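Local coordinates for Lin1840 protein (Listeria innocua serovar 6a, PDB 4ZOC) that probably hydrolyses terminal, non-reducing beta-D-glucosyl residues to release beta-D-glucose, as a glycoside hydrolase family 3 beta-glucosidase linked to the breakdown of beta-1,2-glucans, at residues 603-608 against 634-639; 108-113 against 547-552; 374-379 against 524-529; 607-612 against 628-633. The protein carries 2 engineered substitutions. One frame throughout, in Å; residues are numbered along the deposited sequence.

In the fold
The four contacts run through a three-domain family 3 glycosidase, two of them within single sheets. Contact 3 pairs the edge strand 376-380 with 521-524 in the six-stranded mixed sheet, and along the chain it is nested inside the loop closed by contact 2, about 10 Å away centre to centre. Contact 2 joins two domains, bringing the end of helix 103-108, in the TIM-barrel part, to the 547-552 loop. Later in the chain, contact 1 lies where the chain enters strand 607-611, and contact 4 continues along that strand as a ladder, their centres about 12 Å apart. Leu-377 of contact 3 packs on Tyr-604 of contact 1, so the mixed sheet meets the C-terminal beta domain directly, whereas contacts 3 and 4 do not touch.

Contact 1: residues 603-608 against 634-639; sequences SYSEFE and SDIAGK
The two backbones cross rather than pair, coming closest at Ser-605 and Ile-636, whose CA atoms are 5.4 Å apart, where the loop leading into strand 607-611 passes the turn between strands 624-632 and 638-648 of the fibronectin type III-like domain. Each side carries an ST turn: Ser-603 OG accepts from Ser-605 N, and Ser-634 OG, set between its backbone N and carbonyl carbon (chi1 74°), accepts from Ile-636 N. Ser-605 makes the direct polar link. Its OG lies beside its own backbone N and donates to Ile-636 O at 2.7 Å, reaching that oxygen from above the carbonyl plane; Asn-632 ND2 also binds the same oxygen. Ser-634 OG, hydrogen-bonded to Asn-632 OD1 as well, rests against Ser-605 CA at 3.4 Å. Ile-636 spreads its two branches over Tyr-604, CG2 against CB and CD1 against the carbonyl O, while the tyrosine hydroxyl leads off to Leu-539 O. Gly-638 leaves room for Ser-605 OG and turns its carbonyl carbon to the edge of the Phe-607 ring. One water ties the outer ends together, accepting from Ser-603 OG at 2.5 Å and donating to Lys-639 O at 2.9 Å.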
loop_
_atom_site.group_PDB
_atom_site.type_symbol
_atom_site.label_atom_id
_atom_site.label_comp_id
_atom_site.label_asym_id
_atom_site.label_seq_id
_atom_site.Cartn_x
_atom_site.Cartn_y
_atom_site.Cartn_z
ATOM N N SER A 603 3.380 -31.292 -10.132
ATOM C CA SER A 603 2.844 -32.196 -11.177
ATOM C C SER A 603 3.085 -33.625 -10.629
ATOM O O SER A 603 3.973 -33.816 -9.792
ATOM C CB SER A 603 3.650 -32.016 -12.492
ATOM O OG SER A 603 3.337 -32.980 -13.538
ATOM N N TYR A 604 2.352 -34.601 -11.198
ATOM C CA TYR A 604 2.638 -36.011 -11.048
ATOM C C TYR A 604 3.862 -36.470 -11.892
ATOM O O TYR A 604 4.378 -37.556 -11.658
ATOM C CB TYR A 604 1.409 -36.879 -11.323
ATOM C CG TYR A 604 0.214 -36.519 -10.491
ATOM C CD1 TYR A 604 0.383 -35.978 -9.187
ATOM C CD2 TYR A 604 -1.056 -36.752 -10.941
ATOM C CE1 TYR A 604 -0.705 -35.703 -8.379
ATOM C CE2 TYR A 604 -2.160 -36.447 -10.173
ATOM C CZ TYR A 604 -2.000 -35.894 -8.901
ATOM O OH TYR A 604 -3.154 -35.568 -8.163
ATOM N N SER A 605 4.289 -35.662 -12.836
ATOM C CA SER A 605 5.358 -35.974 -13.720
ATOM C C SER A 605 6.641 -35.219 -13.255
ATOM O O SER A 605 6.644 -34.412 -12.299
ATOM C CB SER A 605 5.000 -35.502 -15.124
ATOM O OG SER A 605 3.797 -35.976 -15.617
ATOM N N GLU A 606 7.715 -35.465 -13.959
ATOM C CA GLU A 606 9.000 -34.769 -13.740
ATOM C C GLU A 606 9.544 -34.368 -15.109
ATOM O O GLU A 606 9.444 -35.115 -16.077
ATOM C CB GLU A 606 9.969 -35.764 -13.162
ATOM C CG GLU A 606 10.298 -35.845 -11.720
ATOM C CD GLU A 606 11.711 -36.475 -11.594
ATOM O OE1 GLU A 606 11.859 -37.646 -11.945
ATOM O OE2 GLU A 606 12.728 -35.817 -11.222
ATOM N N PHE A 607 10.125 -33.190 -15.208
ATOM C CA PHE A 607 10.557 -32.675 -16.506
ATOM C C PHE A 607 11.966 -32.204 -16.441
ATOM O O PHE A 607 12.466 -31.902 -15.413
ATOM C CB PHE A 607 9.704 -31.485 -16.920
ATOM C CG PHE A 607 8.220 -31.798 -16.977
ATOM C CD1 PHE A 607 7.631 -32.333 -18.140
ATOM C CD2 PHE A 607 7.424 -31.540 -15.890
ATOM C CE1 PHE A 607 6.305 -32.656 -18.190
ATOM C CE2 PHE A 607 6.073 -31.896 -15.913
ATOM C CZ PHE A 607 5.519 -32.395 -17.079
ATOM N N GLU A 608 12.610 -32.158 -17.603
ATOM C CA GLU A 608 13.943 -31.603 -17.716
ATOM C C GLU A 608 13.941 -30.594 -18.824
ATOM O O GLU A 608 13.372 -30.858 -19.895
ATOM C CB GLU A 608 14.918 -32.703 -18.034
ATOM C CG GLU A 608 15.842 -33.051 -16.886
ATOM C CD GLU A 608 16.998 -33.901 -17.373
ATOM O OE1 GLU A 608 18.164 -33.552 -17.079
ATOM O OE2 GLU A 608 16.717 -34.891 -18.097
ATOM N N SER A 634 9.566 -38.920 -16.614
ATOM C CA SER A 634 8.778 -39.845 -15.750
ATOM C C SER A 634 7.964 -40.791 -16.628
ATOM O O SER A 634 8.003 -40.727 -17.888
ATOM C CB SER A 634 7.848 -39.057 -14.812
ATOM O OG SER A 634 6.707 -38.506 -15.535
ATOM N N ASP A 635 7.196 -41.671 -15.970
ATOM C CA ASP A 635 6.380 -42.574 -16.652
ATOM C C ASP A 635 4.940 -42.092 -16.697
ATOM O O ASP A 635 4.042 -42.868 -17.008
ATOM C CB ASP A 635 6.455 -43.945 -15.930
ATOM C CG ASP A 635 7.835 -44.534 -16.012
ATOM O OD1 ASP A 635 8.428 -44.557 -17.126
ATOM O OD2 ASP A 635 8.328 -44.971 -14.983
ATOM N N ILE A 636 4.721 -40.821 -16.381
ATOM C CA ILE A 636 3.346 -40.289 -16.273
ATOM C C ILE A 636 3.234 -39.077 -17.241
ATOM O O ILE A 636 4.046 -38.205 -17.173
ATOM C CB ILE A 636 3.072 -39.864 -14.827
ATOM C CG1 ILE A 636 3.100 -41.110 -13.880
ATOM C CG2 ILE A 636 1.731 -39.190 -14.711
ATOM C CD1 ILE A 636 3.525 -40.751 -12.469
ATOM N N ALA A 637 2.268 -39.077 -18.160
ATOM C CA ALA A 637 2.041 -37.975 -19.095
ATOM C C ALA A 637 1.651 -36.728 -18.291
ATOM O O ALA A 637 0.969 -36.844 -17.255
ATOM C CB ALA A 637 0.922 -38.321 -20.055
ATOM N N GLY A 638 2.111 -35.565 -18.732
ATOM C CA GLY A 638 1.757 -34.353 -18.032
ATOM C C GLY A 638 2.114 -33.157 -18.807
ATOM O O GLY A 638 2.738 -33.266 -19.879
ATOM N N LYS A 639 1.674 -32.009 -18.300
ATOM C CA LYS A 639 1.978 -30.723 -18.858
ATOM C C LYS A 639 2.849 -29.870 -17.919
ATOM O O LYS A 639 2.687 -29.855 -16.702
ATOM C CB LYS A 639 0.654 -29.972 -19.141
ATOM C CG LYS A 639 -0.157 -30.596 -20.258
ATOM C CD LYS A 639 -1.592 -30.175 -20.210
ATOM C CE LYS A 639 -2.406 -30.953 -21.214
ATOM N NZ LYS A 639 -3.702 -30.266 -21.226
HETATM O O HOH W 1 1.577 -31.829 -14.965
#

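Contact 2: residues 108-113 against 547-552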
loop_
_atom_site.group_PDB
_atom_site.type_symbol
_atom_site.label_atom_id
_atom_site.label_comp_id
_atom_site.label_asym_id
_atom_site.label_seq_id
_atom_site.Cartn_x
_atom_site.Cartn_y
_atom_site.Cartn_z
ATOM N N CYS A 108 -4.110 -19.073 -13.644
ATOM C CA CYS A 108 -3.207 -20.219 -13.224
ATOM C C CYS A 108 -3.039 -21.335 -14.295
ATOM O O CYS A 108 -2.119 -22.105 -14.218
ATOM C CB CYS A 108 -3.633 -20.841 -11.907
ATOM S SG CYS A 108 -3.613 -19.712 -10.486
ATOM N N SER A 109 -3.976 -21.423 -15.265
ATOM C CA SER A 109 -3.815 -22.293 -16.410
ATOM C C SER A 109 -2.599 -21.961 -17.236
ATOM O O SER A 109 -2.068 -22.870 -17.826
ATOM C CB SER A 109 -5.024 -22.325 -17.356
ATOM O OG SER A 109 -5.055 -21.195 -18.213
ATOM N N PHE A 110 -2.155 -20.705 -17.253
ATOM C CA PHE A 110 -1.081 -20.242 -18.188
ATOM C C PHE A 110 -1.350 -20.739 -19.602
ATOM O O PHE A 110 -0.401 -21.034 -20.383
ATOM C CB PHE A 110 0.287 -20.668 -17.632
ATOM C CG PHE A 110 0.826 -19.740 -16.598
ATOM C CD1 PHE A 110 0.327 -19.787 -15.271
ATOM C CD2 PHE A 110 1.925 -18.921 -16.889
ATOM C CE1 PHE A 110 0.832 -19.012 -14.270
ATOM C CE2 PHE A 110 2.456 -18.130 -15.871
ATOM C CZ PHE A 110 1.893 -18.201 -14.575
ATOM N N ASP A 111 -2.660 -20.857 -19.944
ATOM C CA ASP A 111 -3.060 -21.465 -21.195
ATOM C C ASP A 111 -4.035 -20.623 -22.014
ATOM O O ASP A 111 -5.222 -20.557 -21.721
ATOM C CB ASP A 111 -3.572 -22.903 -20.967
ATOM C CG ASP A 111 -3.666 -23.664 -22.262
ATOM O OD1 ASP A 111 -2.597 -23.915 -22.884
ATOM O OD2 ASP A 111 -4.802 -23.919 -22.711
ATOM N N ARG A 112 -3.490 -19.957 -23.037
ATOM C CA ARG A 112 -4.224 -19.013 -23.858
ATOM C C ARG A 112 -5.452 -19.718 -24.465
ATOM O O ARG A 112 -6.540 -19.160 -24.463
ATOM C CB ARG A 112 -3.360 -18.372 -24.941
ATOM C CG ARG A 112 -2.249 -17.471 -24.436
ATOM C CD ARG A 112 -1.275 -17.263 -25.593
ATOM N NE ARG A 112 -0.147 -16.371 -25.316
ATOM C CZ ARG A 112 1.035 -16.810 -24.834
ATOM N NH1 ARG A 112 1.217 -18.086 -24.540
ATOM N NH2 ARG A 112 2.040 -15.964 -24.668
ATOM N N GLU A 113 -5.291 -20.930 -24.989
ATOM C CA GLU A 113 -6.400 -21.604 -25.715
ATOM C C GLU A 113 -7.541 -21.965 -24.710
ATOM O O GLU A 113 -8.690 -21.810 -25.046
ATOM C CB GLU A 113 -5.892 -22.796 -26.495
ATOM C CG GLU A 113 -6.978 -23.605 -27.242
ATOM C CD GLU A 113 -7.677 -22.893 -28.313
ATOM O OE1 GLU A 113 -7.359 -21.702 -28.634
ATOM O OE2 GLU A 113 -8.609 -23.538 -28.842
ATOM N N SER A 547 -1.603 -29.219 -13.548
ATOM C CA SER A 547 -0.715 -28.506 -14.362
ATOM C C SER A 547 -0.748 -27.020 -14.274
ATOM O O SER A 547 -0.009 -26.330 -15.005
ATOM C CB SER A 547 -0.873 -28.927 -15.817
ATOM O OG SER A 547 -2.091 -28.494 -16.364
ATOM N N GLY A 548 -1.581 -26.503 -13.369
ATOM C CA GLY A 548 -1.648 -25.079 -13.077
ATOM C C GLY A 548 -0.472 -24.538 -12.251
ATOM O O GLY A 548 0.249 -25.281 -11.568
ATOM N N LYS A 549 -0.221 -23.223 -12.422
ATOM C CA LYS A 549 0.903 -22.522 -11.758
ATOM C C LYS A 549 0.281 -21.279 -11.175
ATOM O O LYS A 549 -0.704 -20.725 -11.705
ATOM C CB LYS A 549 2.012 -22.064 -12.718
ATOM C CG LYS A 549 2.655 -23.164 -13.548
ATOM C CD LYS A 549 3.337 -24.249 -12.713
ATOM C CE LYS A 549 4.273 -25.034 -13.619
ATOM N NZ LYS A 549 5.041 -26.141 -12.916
ATOM N N LEU A 550 0.757 -20.871 -10.029
ATOM C CA LEU A 550 0.187 -19.674 -9.408
ATOM C C LEU A 550 0.372 -18.446 -10.294
ATOM O O LEU A 550 1.495 -18.176 -10.728
ATOM C CB LEU A 550 0.776 -19.470 -8.001
ATOM C CG LEU A 550 0.354 -20.480 -6.934
ATOM C CD1 LEU A 550 1.101 -20.027 -5.635
ATOM C CD2 LEU A 550 -1.130 -20.626 -6.687
ATOM N N SER A 551 -0.733 -17.731 -10.531
ATOM C CA SER A 551 -0.659 -16.419 -11.209
ATOM C C SER A 551 -0.704 -15.227 -10.226
ATOM O O SER A 551 -0.623 -14.015 -10.639
ATOM C CB SER A 551 -1.756 -16.388 -12.259
ATOM O OG SER A 551 -2.964 -16.234 -11.599
ATOM N N MET A 552 -0.796 -15.553 -8.920
ATOM C CA MET A 552 -0.718 -14.578 -7.845
ATOM C C MET A 552 -0.009 -15.207 -6.639
ATOM O O MET A 552 -0.273 -16.351 -6.276
ATOM C CB MET A 552 -2.089 -14.061 -7.516
ATOM C CG MET A 552 -2.103 -12.801 -6.675
ATOM S SD MET A 552 -3.763 -12.137 -6.438
ATOM C CE MET A 552 -3.301 -10.557 -5.716
#
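This is a buried contact between domains, in which the end of helix 103-108 in the TIM-barrel part meets an irregular loop that follows helix 532-541 in the family 3 C-terminal part. Cys-108 holds the loop at two points. Its carbonyl O takes Lys-549 N at 2.8 Å, in the carbonyl plane and on a lone pair, with a nearly straight N-H (167°). Its SG, lying beside its own backbone N (chi1 -61°), accepts the longer bond from Ser-551 N at 3.5 Å. Packing around Cys-108 is close: its CB lies 2.9 Å from Lys-549 O, and the CA carries a CH...O contact to that same oxygen. Phe-110 adds the apolar part. With positive phi just past the helix, it points its ring to the loop, where CE1 meets Lys-549 CB at 3.6 Å, the two side chains crossing at about a right angle and Leu-550 O lying at the ring edge. Bent at chi2, the lysine carries its ammonium away to a salt bridge with Glu-640, while Ser-551 OG bonds Thr-154 O. Beyond the helix end, Ser-109 OG accepts from Asp-111 N. This ST turn and the N-cap at Asp-111 link helices 103-108 and 112-128 in the barrel domain of a family 3 glycosidase, at its boundary with the C-terminal domain.

Contact 3: residues 374-379 against 524-529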
loop_
_atom_site.group_PDB
_atom_site.type_symbol
_atom_site.label_atom_id
_atom_site.label_comp_id
_atom_site.label_asym_id
_atom_site.label_seq_id
_atom_site.Cartn_x
_atom_site.Cartn_y
_atom_site.Cartn_z
ATOM N N SER A 374 -6.454 -25.419 -14.650
ATOM C CA SER A 374 -6.390 -24.219 -13.801
ATOM C C SER A 374 -6.076 -24.496 -12.315
ATOM O O SER A 374 -5.575 -23.624 -11.597
ATOM C CB SER A 374 -7.734 -23.523 -13.849
ATOM O OG SER A 374 -7.997 -23.056 -15.136
ATOM N N ALA A 375 -6.350 -25.698 -11.870
ATOM C CA ALA A 375 -6.047 -26.085 -10.472
ATOM C C ALA A 375 -4.529 -26.109 -10.273
ATOM O O ALA A 375 -3.766 -26.398 -11.238
ATOM C CB ALA A 375 -6.624 -27.422 -10.135
ATOM N N VAL A 376 -4.094 -25.897 -9.031
ATOM C CA VAL A 376 -2.651 -25.800 -8.737
ATOM C C VAL A 376 -2.330 -26.717 -7.592
ATOM O O VAL A 376 -2.873 -26.631 -6.506
ATOM C CB VAL A 376 -2.162 -24.391 -8.383
ATOM C CG1 VAL A 376 -0.648 -24.402 -8.181
ATOM C CG2 VAL A 376 -2.592 -23.393 -9.432
ATOM N N LEU A 377 -1.509 -27.695 -7.909
ATOM C CA LEU A 377 -1.034 -28.610 -6.885
ATOM C C LEU A 377 0.050 -27.951 -6.123
ATOM O O LEU A 377 1.108 -27.642 -6.678
ATOM C CB LEU A 377 -0.541 -29.934 -7.518
ATOM C CG LEU A 377 -0.131 -31.025 -6.474
ATOM C CD1 LEU A 377 -1.264 -31.527 -5.568
ATOM C CD2 LEU A 377 0.538 -32.209 -7.189
ATOM N N LEU A 378 -0.176 -27.722 -4.848
ATOM C CA LEU A 378 0.779 -26.897 -4.034
ATOM C C LEU A 378 1.703 -27.732 -3.146
ATOM O O LEU A 378 2.888 -27.348 -2.874
ATOM C CB LEU A 378 -0.022 -25.933 -3.171
ATOM C CG LEU A 378 -0.783 -24.823 -3.904
ATOM C CD1 LEU A 378 -1.566 -24.033 -2.910
ATOM C CD2 LEU A 378 0.215 -23.998 -4.687
ATOM N N GLU A 379 1.198 -28.867 -2.692
ATOM C CA GLU A 379 1.981 -29.876 -1.879
ATOM C C GLU A 379 1.566 -31.284 -2.276
ATOM O O GLU A 379 0.387 -31.532 -2.576
ATOM C CB GLU A 379 1.789 -29.759 -0.337
ATOM C CG GLU A 379 2.163 -28.403 0.269
ATOM C CD GLU A 379 3.647 -28.074 0.239
ATOM O OE1 GLU A 379 4.491 -29.006 0.023
ATOM O OE2 GLU A 379 3.919 -26.862 0.460
ATOM N N GLU A 524 -5.158 -26.662 -4.824
ATOM C CA GLU A 524 -5.873 -25.416 -4.979
ATOM C C GLU A 524 -6.777 -25.486 -6.192
ATOM O O GLU A 524 -6.307 -25.485 -7.342
ATOM C CB GLU A 524 -4.859 -24.268 -5.070
ATOM C CG GLU A 524 -5.487 -22.916 -5.496
ATOM C CD GLU A 524 -6.419 -22.338 -4.459
ATOM O OE1 GLU A 524 -7.604 -22.826 -4.383
ATOM O OE2 GLU A 524 -5.965 -21.439 -3.719
ATOM N N LEU A 525 -8.058 -25.643 -5.931
ATOM C CA LEU A 525 -9.083 -25.769 -7.006
ATOM C C LEU A 525 -9.701 -24.459 -7.365
ATOM O O LEU A 525 -10.443 -24.424 -8.368
ATOM C CB LEU A 525 -10.236 -26.693 -6.600
ATOM C CG LEU A 525 -9.628 -28.072 -6.655
ATOM C CD1 LEU A 525 -9.778 -28.880 -5.414
ATOM C CD2 LEU A 525 -9.586 -28.823 -7.926
ATOM N N TRP A 526 -9.437 -23.406 -6.567
ATOM C CA TRP A 526 -10.121 -22.106 -6.710
ATOM C C TRP A 526 -11.659 -22.370 -6.710
ATOM O O TRP A 526 -12.174 -23.135 -5.886
ATOM C CB TRP A 526 -9.658 -21.398 -7.956
ATOM C CG TRP A 526 -8.169 -21.113 -7.971
ATOM C CD1 TRP A 526 -7.221 -21.677 -8.774
ATOM C CD2 TRP A 526 -7.505 -20.080 -7.232
ATOM N NE1 TRP A 526 -5.979 -21.068 -8.540
ATOM C CE2 TRP A 526 -6.142 -20.067 -7.629
ATOM C CE3 TRP A 526 -7.937 -19.125 -6.301
ATOM C CZ2 TRP A 526 -5.184 -19.164 -7.044
ATOM C CZ3 TRP A 526 -6.992 -18.208 -5.777
ATOM C CH2 TRP A 526 -5.642 -18.248 -6.161
ATOM N N PHE A 527 -12.413 -21.747 -7.591
ATOM C CA PHE A 527 -13.782 -22.236 -7.851
ATOM C C PHE A 527 -13.829 -22.688 -9.304
ATOM O O PHE A 527 -13.697 -21.906 -10.214
ATOM C CB PHE A 527 -14.796 -21.149 -7.555
ATOM C CG PHE A 527 -14.901 -20.789 -6.108
ATOM C CD1 PHE A 527 -15.179 -21.747 -5.130
ATOM C CD2 PHE A 527 -14.694 -19.456 -5.692
ATOM C CE1 PHE A 527 -15.406 -21.377 -3.816
ATOM C CE2 PHE A 527 -14.885 -19.112 -4.410
ATOM C CZ PHE A 527 -15.238 -20.056 -3.456
ATOM N N PRO A 528 -13.970 -24.014 -9.537
ATOM C CA PRO A 528 -13.815 -24.492 -10.918
ATOM C C PRO A 528 -15.033 -24.306 -11.806
ATOM O O PRO A 528 -14.900 -24.423 -13.054
ATOM C CB PRO A 528 -13.547 -25.988 -10.773
ATOM C CG PRO A 528 -13.104 -26.165 -9.365
ATOM C CD PRO A 528 -13.818 -25.083 -8.552
ATOM N N GLY A 529 -16.197 -24.049 -11.190
ATOM C CA GLY A 529 -17.472 -23.902 -11.943
ATOM C C GLY A 529 -18.285 -25.174 -11.931
ATOM O O GLY A 529 -18.234 -25.993 -11.013
#
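Glu-524 sets its CG anti to the backbone N (chi1 169°) and then bends at chi2 (68°), which folds the carboxylate back over its own chain, while Trp-526 lays CG beside its backbone N (chi1 -60°) and brings the indole under that fold. Glu-524 ends strand 521-524, and Trp-526 lies in the loop after it; this strand runs antiparallel to the edge strand 376-380 of the six-stranded mixed sheet in the family 3 C-terminal domain. Val-376 and Glu-524 form a hydrogen-bonded pair: Val-376 N gives to Glu-524 O and Glu-524 N gives to Val-376 O, each 2.8 Å long and in the plane of the accepting carbonyl. Leu-378 lies side by side with Glu-524, its CD1 3.9 Å from Glu-524 CB, at a classic beta bulge in which Leu-378 and Glu-379 both face Leu-522. Just before the strand, Ala-375 leaves helix 361-374 and sets its methyl against Leu-525 CD2. The bent glutamate holds the loop that follows: Glu-524 OE1 receives Trp-526 N at 2.9 Å from above the carboxylate plane, and Glu-524 OE2 is taken by Asn-506 ND2. Its CG covers one face of the indole, 3.5 Å above the plane and offset toward the rim. Cys-108 also packs on this tryptophan. At the indole edge, in plane, Ser-374 O lies 3.8 Å from Trp-526 CD1; this oxygen and Trp-526 NE1 are both buried without a hydrogen-bonding partner.

Contact 4: residues 607-612 against 628-633; sequences FELKTS and VTIKNI
Phe-607 opens a regular antiparallel ladder as the non-hydrogen-bonded partner of Asn-632, its CE1 against Asn-632 CB with ring and amide planes 48° apart. That amide, already engaged by Ser-634 and its neighbours, also gives its ND2 to Leu-668 O. Glu-608 comes next and trades two backbone bonds with Lys-631, its N reaching Lys-631 O at 2.8 Å. On the exposed face its extended side chain crosses Ile-633 at about a right angle, OE2 lying 3.6 Å from Ile-633 CG2. Leu-609 returns to the face of Phe-607. Its side chain lies alongside that of Ile-630, pointing the same way, and Leu-609 CD1 touches Ile-630 CD1 at 3.7 Å, while CD2 meets Val-628 CG1; Ile-630 CG1, anti to the backbone N (chi1 -179°), brings its CD1 up to the leucine. Lys-610 pairs with Thr-629 through two more backbone bonds, the straighter being Thr-629 N to Lys-610 O at 172°. Thr-611 crosses obliquely over Val-628. At Ser-612 the ladder ends in a water, which donates to Lys-610 O and Ser-612 OG and also bonds Thr-629 OG1. Strand 607-611 is the outer member of a three-stranded antiparallel sheet, beside 624-632 and then 673-680, and the face bearing Phe-607, Leu-609 and Ile-630 packs on strands 638-648 and 659-668 of the second sheet, as in the beta sandwich of a fibronectin type III-like fold.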
loop_
_atom_site.group_PDB
_atom_site.type_symbol
_atom_site.label_atom_id
_atom_site.label_comp_id
_atom_site.label_asym_id
_atom_site.label_seq_id
_atom_site.Cartn_x
_atom_site.Cartn_y
_atom_site.Cartn_z
ATOM N N PHE A 607 10.125 -33.190 -15.208
ATOM C CA PHE A 607 10.557 -32.675 -16.506
ATOM C C PHE A 607 11.966 -32.204 -16.441
ATOM O O PHE A 607 12.466 -31.902 -15.413
ATOM C CB PHE A 607 9.704 -31.485 -16.920
ATOM C CG PHE A 607 8.220 -31.798 -16.977
ATOM C CD1 PHE A 607 7.631 -32.333 -18.140
ATOM C CD2 PHE A 607 7.424 -31.540 -15.890
ATOM C CE1 PHE A 607 6.305 -32.656 -18.190
ATOM C CE2 PHE A 607 6.073 -31.896 -15.913
ATOM C CZ PHE A 607 5.519 -32.395 -17.079
ATOM N N GLU A 608 12.610 -32.158 -17.603
ATOM C CA GLU A 608 13.943 -31.603 -17.716
ATOM C C GLU A 608 13.941 -30.594 -18.824
ATOM O O GLU A 608 13.372 -30.858 -19.895
ATOM C CB GLU A 608 14.918 -32.703 -18.034
ATOM C CG GLU A 608 15.842 -33.051 -16.886
ATOM C CD GLU A 608 16.998 -33.901 -17.373
ATOM O OE1 GLU A 608 18.164 -33.552 -17.079
ATOM O OE2 GLU A 608 16.717 -34.891 -18.097
ATOM N N LEU A 609 14.541 -29.440 -18.579
ATOM C CA LEU A 609 14.554 -28.390 -19.587
ATOM C C LEU A 609 15.994 -28.073 -19.954
ATOM O O LEU A 609 16.823 -27.985 -19.087
ATOM C CB LEU A 609 13.897 -27.106 -19.037
ATOM C CG LEU A 609 12.395 -27.061 -19.011
ATOM C CD1 LEU A 609 11.798 -27.997 -17.957
ATOM C CD2 LEU A 609 11.990 -25.610 -18.879
ATOM N N LYS A 610 16.261 -27.820 -21.219
ATOM C CA LYS A 610 17.543 -27.364 -21.712
ATOM C C LYS A 610 17.319 -26.197 -22.673
ATOM O O LYS A 610 16.592 -26.327 -23.632
ATOM C CB LYS A 610 18.255 -28.532 -22.466
ATOM C CG LYS A 610 19.578 -28.193 -23.139
ATOM C CD LYS A 610 20.749 -28.355 -22.159
ATOM C CE LYS A 610 22.004 -27.634 -22.609
ATOM N NZ LYS A 610 23.010 -27.710 -21.517
ATOM N N THR A 611 18.013 -25.102 -22.436
ATOM C CA THR A 611 17.984 -23.913 -23.306
ATOM C C THR A 611 19.162 -23.989 -24.302
ATOM O O THR A 611 20.312 -24.247 -23.934
ATOM C CB THR A 611 17.984 -22.620 -22.419
ATOM O OG1 THR A 611 16.838 -22.637 -21.538
ATOM C CG2 THR A 611 17.965 -21.375 -23.215
ATOM N N SER A 612 18.848 -23.846 -25.575
ATOM C CA SER A 612 19.867 -23.820 -26.633
ATOM C C SER A 612 20.736 -22.577 -26.449
ATOM O O SER A 612 20.314 -21.588 -25.843
ATOM C CB SER A 612 19.203 -23.818 -27.986
ATOM O OG SER A 612 18.400 -24.964 -28.135
ATOM N N VAL A 628 13.945 -23.819 -26.375
ATOM C CA VAL A 628 13.941 -24.621 -25.170
ATOM C C VAL A 628 13.490 -26.029 -25.505
ATOM O O VAL A 628 12.452 -26.223 -26.083
ATOM C CB VAL A 628 13.036 -24.052 -24.045
ATOM C CG1 VAL A 628 13.160 -24.878 -22.775
ATOM C CG2 VAL A 628 13.376 -22.584 -23.740
ATOM N N THR A 629 14.285 -26.999 -25.088
ATOM C CA THR A 629 13.938 -28.421 -25.243
ATOM C C THR A 629 13.500 -28.969 -23.911
ATOM O O THR A 629 14.191 -28.855 -22.885
ATOM C CB THR A 629 15.169 -29.207 -25.716
ATOM O OG1 THR A 629 15.566 -28.652 -26.967
ATOM C CG2 THR A 629 14.846 -30.642 -25.944
ATOM N N ILE A 630 12.324 -29.561 -23.928
ATOM C CA ILE A 630 11.744 -30.099 -22.695
ATOM C C ILE A 630 11.459 -31.576 -22.874
ATOM O O ILE A 630 10.982 -31.989 -23.918
ATOM C CB ILE A 630 10.498 -29.312 -22.248
ATOM C CG1 ILE A 630 9.960 -29.903 -20.936
ATOM C CG2 ILE A 630 9.430 -29.259 -23.335
ATOM C CD1 ILE A 630 9.013 -28.931 -20.204
ATOM N N LYS A 631 11.782 -32.356 -21.844
ATOM C CA LYS A 631 11.554 -33.796 -21.796
ATOM C C LYS A 631 10.816 -34.191 -20.524
ATOM O O LYS A 631 11.137 -33.723 -19.461
ATOM C CB LYS A 631 12.889 -34.549 -21.851
ATOM C CG LYS A 631 12.668 -36.029 -22.170
ATOM C CD LYS A 631 13.933 -36.849 -22.281
ATOM C CE LYS A 631 13.522 -38.307 -22.377
ATOM N NZ LYS A 631 14.723 -39.104 -22.641
ATOM N N ASN A 632 9.804 -35.032 -20.669
ATOM C CA ASN A 632 9.175 -35.724 -19.574
ATOM C C ASN A 632 9.909 -37.027 -19.248
ATOM O O ASN A 632 9.870 -37.959 -20.027
ATOM C CB ASN A 632 7.725 -36.023 -19.940
ATOM C CG ASN A 632 6.925 -36.722 -18.832
ATOM O OD1 ASN A 632 7.437 -37.225 -17.824
ATOM N ND2 ASN A 632 5.595 -36.805 -19.063
ATOM N N ILE A 633 10.645 -37.006 -18.133
ATOM C CA ILE A 633 11.535 -38.046 -17.727
ATOM C C ILE A 633 10.875 -39.022 -16.760
ATOM O O ILE A 633 11.543 -39.840 -16.128
ATOM C CB ILE A 633 12.845 -37.472 -17.154
ATOM C CG1 ILE A 633 12.606 -36.592 -15.911
ATOM C CG2 ILE A 633 13.618 -36.649 -18.243
ATOM C CD1 ILE A 633 13.874 -36.264 -15.104
HETATM O O HOH W 2 17.512 -26.739 -26.099
#